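PDB 5UY7: peptidoglycan glycosyltransferase from Burkholderia ambifaria, which belongs to the penicillin-binding proteins, with a transpeptidase-type domain of the beta-lactamase superfamily, built on an antiparallel sheet flanked by helices. Local coordinates for residues Ile206-Ala209 / Asn210-Ala214; Asp522-Ala526 / Leu527-Pro531; Gly328-Lys331 / Ile332-Met336. All coordinates share one frame; numbering follows the deposited sequence.

Contact 1 of 3, residues Ile206-Ala209 / Asn210-Ala214; sequences IAYA and NLKAA
N210 reaches back one helical turn to I206 and grips its carbonyl twice. The backbone N of N210 makes the regular helical bond to I206 O at 3.1 Å, and the side-chain ND2 adds a second bond to I206 O at 2.9 Å. The two donors arrive from opposite faces of the carbonyl plane. The side-chain bond is the more bent of the pair, with an N-H...O angle of 131°, and ND2 sits above the plane of the acceptor. CG of N210 stands beside its own backbone N (chi1 -77°), which swings the amide back over the preceding turn; there ND2 also lies 3.7 Å from I206 CG2, the two side chains running side by side. ND2 has a further acceptor in D522 OD2, so this one nitrogen serves both a backbone and a carboxylate oxygen.

The next three carbonyls are satisfied by ordinary helical bonds: A207 O takes L211 N at 2.9 Å, Y208 O takes K212 N at 2.8 Å and A209 O takes A213 N at 3.1 Å. Y208 and K212 also meet through their side chains, which lie alongside each other and point the same way. CD of K212 comes obliquely to the phenol end of the ring, 3.5 Å from Y208 OH. The lysine chain is extended as far as CE and bends only at its last torsion (chi4 -66°), carrying NZ to a salt bridge with E216 further along the helix.

Both segments lie on helix 201-217. I206, N210 and A214 pack on helix 509-526, whereas A207 and L211 rest on strand 235-241, an outermost strand of the five-stranded antiparallel sheet, with K212 touching Y241 there as well.

Contact 2 of 3, residues Asp522-Ala526 / Leu527-Pro531; sequences DTMRA and LNVPP
M524 O accepts from two backbone nitrogens beyond the helix: V529 N at 3.0 Å, a sound bond, and L527 N at 3.2 Å, a weak one. The first is the six-to-one bond of a Schellman motif, reaching back five residues, which closes helix 509-526. Its companion runs from N528 N to R525 O at 3.1 Å, the donor standing 67° out of the carbonyl plane. N528 is the C-prime residue, and its positive phi of 61° turns the chain back so that both amides face the last carbonyls. L527 N is shared, its stronger bond going to T523 O in ordinary helical fashion.

The motif brings apolar side chains together on one flank. M524 and V529 cross at a slant, M524 SD lying 3.8 Å from V529 CG1. CG of M524 stands beside its own backbone N (chi1 -61°), and the chain then bends twice, which curls the sulfur and CE round against the valine. T523 and L527 instead run side by side, with T523 CG2 3.8 Å from L527 CD1. Y456 lies against M524, and its hydroxyl is hydrogen-bonded to V529 O, while T523 and M524 also pack on I492 of strand 492-499.

The polar side of the last turn carries a salt bridge between residues three apart. The other oxygen of its carboxylate, D522 OD2, is bonded to N210 of helix 201-217, so the two arms of the carboxylate serve different helices. Within the bridge itself, R525 NH2 meets D522 OD1 at 2.8 Å; D522 OD1 uses its anti lone pair and lies at the edge of the R525 guanidinium, close to its plane.

Contact 3 of 3, residues Gly328-Lys331 / Ile332-Met336; sequences GATK and IAMTM
I332 folds its side chain back along the helix onto G328, and M334 does the same onto T330. CG1 of I332 (chi1 -69°) and CG of M334 each stand beside the backbone N, anti to the carbonyl carbon, so the chain runs back over the carbonyl four residues earlier. I332 CG1 lies 3.2 Å from G328 O, which also takes I332 N at 3.0 Å; M334 CG lies 3.2 Å from T330 O, which takes M334 N at 2.9 Å. M334 then bends twice, whereas K331 is extended beyond CG and carries NZ to E293 O.

OG1 of T335 sits between backbone N and carbonyl carbon (chi1 73°), where the hydroxyl donates to I332 O at 2.7 Å in the carbonyl plane. CG2 of the same residue lies 3.6 Å from K331 O. T335 is the third residue of a type I turn from A333 to M336, closed by M336 N to A333 O.

I332 packs on helix 273-282 and T330 on helix 374-381, while A329 touches residues of a probable SxxK signature. The carbonyls of I332 and K331 are thus met by local donors, T335 N and OG1 on the first and a weak bond from M334 N on the second.

How the contacts relate
Contacts 1 and 2 form one neighbourhood, their centres about 17 Å apart, and contact 3 lies on the opposite side of the chain's centre, about 37 and 38 Å from them between centres. Along the chain the order is contact 1, contact 3, contact 2. Helices 201-217 and 509-526 pack together beside the antiparallel sheet; D522 and A526 meet I206 there. Contact 3 lies on helix 326-333 and the turn after it, among helices 273-282 and 374-381, about 27 Å from contact 1 at the nearest atoms. The first pair brings together helices near the two ends of the modelled part, while the third belongs to the helical part that carries the probable SxxK signature.

Contact 1 of 3, residues Ile206-Ala209 / Asn210-Ala214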
loop_
_atom_site.group_PDB
_atom_site.type_symbol
_atom_site.label_atom_id
_atom_site.label_comp_id
_atom_site.label_asym_id
_atom_site.label_seq_id
_atom_site.Cartn_x
_atom_site.Cartn_y
_atom_site.Cartn_z
ATOM N N ILE A 206 8.803 0.549 -18.885
ATOM C CA ILE A 206 8.135 1.704 -18.287
ATOM C C ILE A 206 8.553 1.861 -16.834
ATOM O O ILE A 206 8.891 2.962 -16.377
ATOM C CB ILE A 206 6.607 1.564 -18.412
ATOM C CG1 ILE A 206 6.165 1.857 -19.842
ATOM C CG2 ILE A 206 5.906 2.489 -17.429
ATOM C CD1 ILE A 206 4.735 1.455 -20.113
ATOM N N ALA A 207 8.534 0.755 -16.084
ATOM C CA ALA A 207 8.921 0.808 -14.681
ATOM C C ALA A 207 10.389 1.178 -14.531
ATOM O O ALA A 207 10.748 2.019 -13.696
ATOM C CB ALA A 207 8.640 -0.543 -14.022
ATOM N N TYR A 208 11.251 0.576 -15.348
ATOM C CA TYR A 208 12.678 0.860 -15.267
ATOM C C TYR A 208 12.978 2.319 -15.591
ATOM O O TYR A 208 13.707 2.998 -14.856
ATOM C CB TYR A 208 13.425 -0.066 -16.227
ATOM C CG TYR A 208 14.849 0.327 -16.469
ATOM C CD1 TYR A 208 15.848 -0.077 -15.610
ATOM C CD2 TYR A 208 15.193 1.097 -17.571
ATOM C CE1 TYR A 208 17.166 0.276 -15.845
ATOM C CE2 TYR A 208 16.493 1.460 -17.805
ATOM C CZ TYR A 208 17.471 1.051 -16.935
ATOM O OH TYR A 208 18.771 1.422 -17.190
ATOM N N ALA A 209 12.444 2.812 -16.710
ATOM C CA ALA A 209 12.756 4.169 -17.144
ATOM C C ALA A 209 12.314 5.193 -16.111
ATOM O O ALA A 209 13.058 6.129 -15.790
ATOM C CB ALA A 209 12.087 4.443 -18.487
ATOM N N ASN A 210 11.104 5.030 -15.574
ATOM C CA ASN A 210 10.614 6.002 -14.612
ATOM C C ASN A 210 11.354 5.897 -13.290
ATOM O O ASN A 210 11.612 6.919 -12.637
ATOM C CB ASN A 210 9.107 5.826 -14.403
ATOM C CG ASN A 210 8.304 6.403 -15.541
ATOM O OD1 ASN A 210 8.368 7.602 -15.807
ATOM N ND2 ASN A 210 7.535 5.559 -16.223
ATOM N N LEU A 211 11.690 4.673 -12.871
ATOM C CA LEU A 211 12.389 4.508 -11.601
ATOM C C LEU A 211 13.811 5.036 -11.689
ATOM O O LEU A 211 14.289 5.699 -10.759
ATOM C CB LEU A 211 12.385 3.036 -11.186
ATOM C CG LEU A 211 13.024 2.726 -9.837
ATOM C CD1 LEU A 211 12.218 3.348 -8.698
ATOM C CD2 LEU A 211 13.155 1.206 -9.701
ATOM N N LYS A 212 14.490 4.763 -12.804
ATOM C CA LYS A 212 15.840 5.278 -13.013
ATOM C C LYS A 212 15.845 6.798 -12.965
ATOM O O LYS A 212 16.690 7.410 -12.303
ATOM C CB LYS A 212 16.380 4.773 -14.354
ATOM C CG LYS A 212 17.756 5.300 -14.745
ATOM C CD LYS A 212 18.227 4.640 -16.041
ATOM C CE LYS A 212 19.630 5.083 -16.448
ATOM N NZ LYS A 212 19.681 6.521 -16.802
ATOM N N ALA A 213 14.884 7.427 -13.648
ATOM C CA ALA A 213 14.815 8.885 -13.638
ATOM C C ALA A 213 14.631 9.423 -12.224
ATOM O O ALA A 213 15.232 10.439 -11.859
ATOM C CB ALA A 213 13.685 9.361 -14.550
ATOM N N ALA A 214 13.809 8.752 -11.411
ATOM C CA ALA A 214 13.564 9.215 -10.048
ATOM C C ALA A 214 14.786 9.020 -9.160
ATOM O O ALA A 214 15.130 9.902 -8.365
ATOM C CB ALA A 214 12.361 8.482 -9.457
#

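Contact 2 of 3, residues Asp522-Ala526 / Leu527-Pro531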
loop_
_atom_site.group_PDB
_atom_site.type_symbol
_atom_site.label_atom_id
_atom_site.label_comp_id
_atom_site.label_asym_id
_atom_site.label_seq_id
_atom_site.Cartn_x
_atom_site.Cartn_y
_atom_site.Cartn_z
ATOM N N ASP A 522 1.634 5.630 -17.464
ATOM C CA ASP A 522 2.286 5.091 -18.652
ATOM C C ASP A 522 1.770 3.694 -18.954
ATOM O O ASP A 522 1.610 3.326 -20.127
ATOM C CB ASP A 522 3.806 5.054 -18.479
ATOM C CG ASP A 522 4.456 6.425 -18.537
ATOM O OD1 ASP A 522 3.772 7.433 -18.826
ATOM O OD2 ASP A 522 5.684 6.492 -18.308
ATOM N N THR A 523 1.537 2.894 -17.907
ATOM C CA THR A 523 1.033 1.536 -18.100
ATOM C C THR A 523 -0.403 1.546 -18.608
ATOM O O THR A 523 -0.731 0.795 -19.534
ATOM C CB THR A 523 1.147 0.739 -16.797
ATOM O OG1 THR A 523 2.526 0.660 -16.424
ATOM C CG2 THR A 523 0.598 -0.676 -16.977
ATOM N N MET A 524 -1.275 2.380 -18.020
ATOM C CA MET A 524 -2.625 2.541 -18.566
ATOM C C MET A 524 -2.586 2.855 -20.056
ATOM O O MET A 524 -3.306 2.241 -20.853
ATOM C CB MET A 524 -3.380 3.661 -17.846
ATOM C CG MET A 524 -3.596 3.499 -16.374
ATOM S SD MET A 524 -4.905 2.346 -15.987
ATOM C CE MET A 524 -3.946 0.839 -15.787
ATOM N N ARG A 525 -1.778 3.842 -20.449
ATOM C CA ARG A 525 -1.731 4.218 -21.854
ATOM C C ARG A 525 -1.238 3.061 -22.712
ATOM O O ARG A 525 -1.789 2.801 -23.786
ATOM C CB ARG A 525 -0.846 5.453 -22.052
ATOM C CG ARG A 525 -1.517 6.762 -21.639
ATOM C CD ARG A 525 -0.598 7.963 -21.917
ATOM N NE ARG A 525 0.453 8.075 -20.907
ATOM C CZ ARG A 525 0.252 8.568 -19.692
ATOM N NH1 ARG A 525 -0.955 8.992 -19.353
ATOM N NH2 ARG A 525 1.247 8.636 -18.819
ATOM N N ALA A 526 -0.207 2.347 -22.250
ATOM C CA ALA A 526 0.358 1.277 -23.063
ATOM C C ALA A 526 -0.629 0.132 -23.245
ATOM O O ALA A 526 -0.591 -0.562 -24.273
ATOM C CB ALA A 526 1.656 0.769 -22.435
ATOM N N LEU A 527 -1.521 -0.061 -22.281
ATOM C CA LEU A 527 -2.536 -1.110 -22.320
ATOM C C LEU A 527 -3.844 -0.654 -22.946
ATOM O O LEU A 527 -4.819 -1.413 -22.922
ATOM C CB LEU A 527 -2.808 -1.626 -20.909
ATOM C CG LEU A 527 -1.600 -2.294 -20.264
ATOM C CD1 LEU A 527 -1.947 -2.744 -18.861
ATOM C CD2 LEU A 527 -1.102 -3.462 -21.115
ATOM N N ASN A 528 -3.886 0.560 -23.501
ATOM C CA ASN A 528 -5.084 1.106 -24.148
ATOM C C ASN A 528 -6.257 1.234 -23.187
ATOM O O ASN A 528 -7.415 1.153 -23.607
ATOM C CB ASN A 528 -5.503 0.274 -25.365
ATOM C CG ASN A 528 -4.433 0.215 -26.425
ATOM O OD1 ASN A 528 -3.787 1.220 -26.742
ATOM N ND2 ASN A 528 -4.259 -0.965 -27.019
ATOM N N VAL A 529 -5.980 1.432 -21.906
ATOM C CA VAL A 529 -7.079 1.684 -20.965
ATOM C C VAL A 529 -7.666 3.055 -21.264
ATOM O O VAL A 529 -6.920 4.047 -21.309
ATOM C CB VAL A 529 -6.580 1.611 -19.532
ATOM C CG1 VAL A 529 -7.726 1.938 -18.569
ATOM C CG2 VAL A 529 -5.965 0.244 -19.253
ATOM N N PRO A 530 -8.967 3.170 -21.497
ATOM C CA PRO A 530 -9.534 4.476 -21.804
ATOM C C PRO A 530 -9.458 5.380 -20.587
ATOM O O PRO A 530 -9.734 4.935 -19.463
ATOM C CB PRO A 530 -10.994 4.160 -22.172
ATOM C CG PRO A 530 -11.054 2.669 -22.353
ATOM C CD PRO A 530 -9.985 2.108 -21.475
ATOM N N PRO A 531 -9.069 6.639 -20.773
ATOM C CA PRO A 531 -9.157 7.608 -19.677
ATOM C C PRO A 531 -10.569 7.641 -19.123
ATOM O O PRO A 531 -11.550 7.507 -19.861
ATOM C CB PRO A 531 -8.781 8.935 -20.344
ATOM C CG PRO A 531 -7.938 8.531 -21.522
ATOM C CD PRO A 531 -8.542 7.248 -22.008
HETATM O O HOH W 1 -3.273 3.895 -25.507
#

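Contact 3 of 3, residues Gly328-Lys331 / Ile332-Met336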
loop_
_atom_site.group_PDB
_atom_site.type_symbol
_atom_site.label_atom_id
_atom_site.label_comp_id
_atom_site.label_asym_id
_atom_site.label_seq_id
_atom_site.Cartn_x
_atom_site.Cartn_y
_atom_site.Cartn_z
ATOM N N GLY A 328 -6.673 8.913 14.113
ATOM C CA GLY A 328 -7.861 8.234 13.620
ATOM C C GLY A 328 -7.633 6.749 13.422
ATOM O O GLY A 328 -8.497 5.926 13.746
ATOM N N ALA A 329 -6.471 6.384 12.870
ATOM C CA ALA A 329 -6.147 4.968 12.723
ATOM C C ALA A 329 -6.104 4.278 14.079
ATOM O O ALA A 329 -6.612 3.160 14.236
ATOM C CB ALA A 329 -4.805 4.814 11.996
ATOM N N THR A 330 -5.507 4.941 15.076
ATOM C CA THR A 330 -5.413 4.372 16.415
ATOM C C THR A 330 -6.792 4.146 17.014
ATOM O O THR A 330 -7.071 3.075 17.562
ATOM C CB THR A 330 -4.593 5.296 17.315
ATOM O OG1 THR A 330 -3.244 5.347 16.838
ATOM C CG2 THR A 330 -4.612 4.797 18.773
ATOM N N LYS A 331 -7.668 5.149 16.928
ATOM C CA LYS A 331 -8.968 5.007 17.578
ATOM C C LYS A 331 -9.798 3.925 16.902
ATOM O O LYS A 331 -10.526 3.183 17.575
ATOM C CB LYS A 331 -9.704 6.350 17.595
ATOM C CG LYS A 331 -9.032 7.365 18.530
ATOM C CD LYS A 331 -9.906 8.574 18.755
ATOM C CE LYS A 331 -9.250 9.540 19.720
ATOM N NZ LYS A 331 -10.231 10.560 20.159
ATOM N N ILE A 332 -9.682 3.807 15.578
ATOM C CA ILE A 332 -10.343 2.718 14.870
ATOM C C ILE A 332 -9.740 1.378 15.282
ATOM O O ILE A 332 -10.462 0.406 15.536
ATOM C CB ILE A 332 -10.249 2.965 13.355
ATOM C CG1 ILE A 332 -11.115 4.169 12.976
ATOM C CG2 ILE A 332 -10.661 1.736 12.582
ATOM C CD1 ILE A 332 -10.894 4.632 11.511
ATOM N N ALA A 333 -8.411 1.315 15.397
ATOM C CA ALA A 333 -7.770 0.076 15.827
ATOM C C ALA A 333 -8.232 -0.352 17.212
ATOM O O ALA A 333 -8.313 -1.554 17.491
ATOM C CB ALA A 333 -6.248 0.240 15.821
ATOM N N MET A 334 -8.535 0.604 18.092
ATOM C CA MET A 334 -8.931 0.248 19.450
ATOM C C MET A 334 -10.318 -0.385 19.526
ATOM O O MET A 334 -10.678 -0.904 20.587
ATOM C CB MET A 334 -8.849 1.481 20.353
ATOM C CG MET A 334 -7.425 1.996 20.560
ATOM S SD MET A 334 -6.336 0.810 21.386
ATOM C CE MET A 334 -5.375 0.196 20.014
ATOM N N THR A 335 -11.091 -0.367 18.436
ATOM C CA THR A 335 -12.334 -1.120 18.369
ATOM C C THR A 335 -12.106 -2.596 18.085
ATOM O O THR A 335 -13.078 -3.352 18.033
ATOM C CB THR A 335 -13.274 -0.549 17.294
ATOM O OG1 THR A 335 -12.778 -0.872 15.991
ATOM C CG2 THR A 335 -13.403 0.965 17.424
ATOM N N MET A 336 -10.855 -3.024 17.905
ATOM C CA MET A 336 -10.556 -4.398 17.532
ATOM C C MET A 336 -9.586 -5.018 18.525
ATOM O O MET A 336 -8.940 -4.324 19.313
ATOM C CB MET A 336 -10.000 -4.448 16.102
ATOM C CG MET A 336 -11.011 -3.899 15.103
ATOM S SD MET A 336 -10.377 -3.879 13.424
ATOM C CE MET A 336 -9.244 -2.501 13.504
#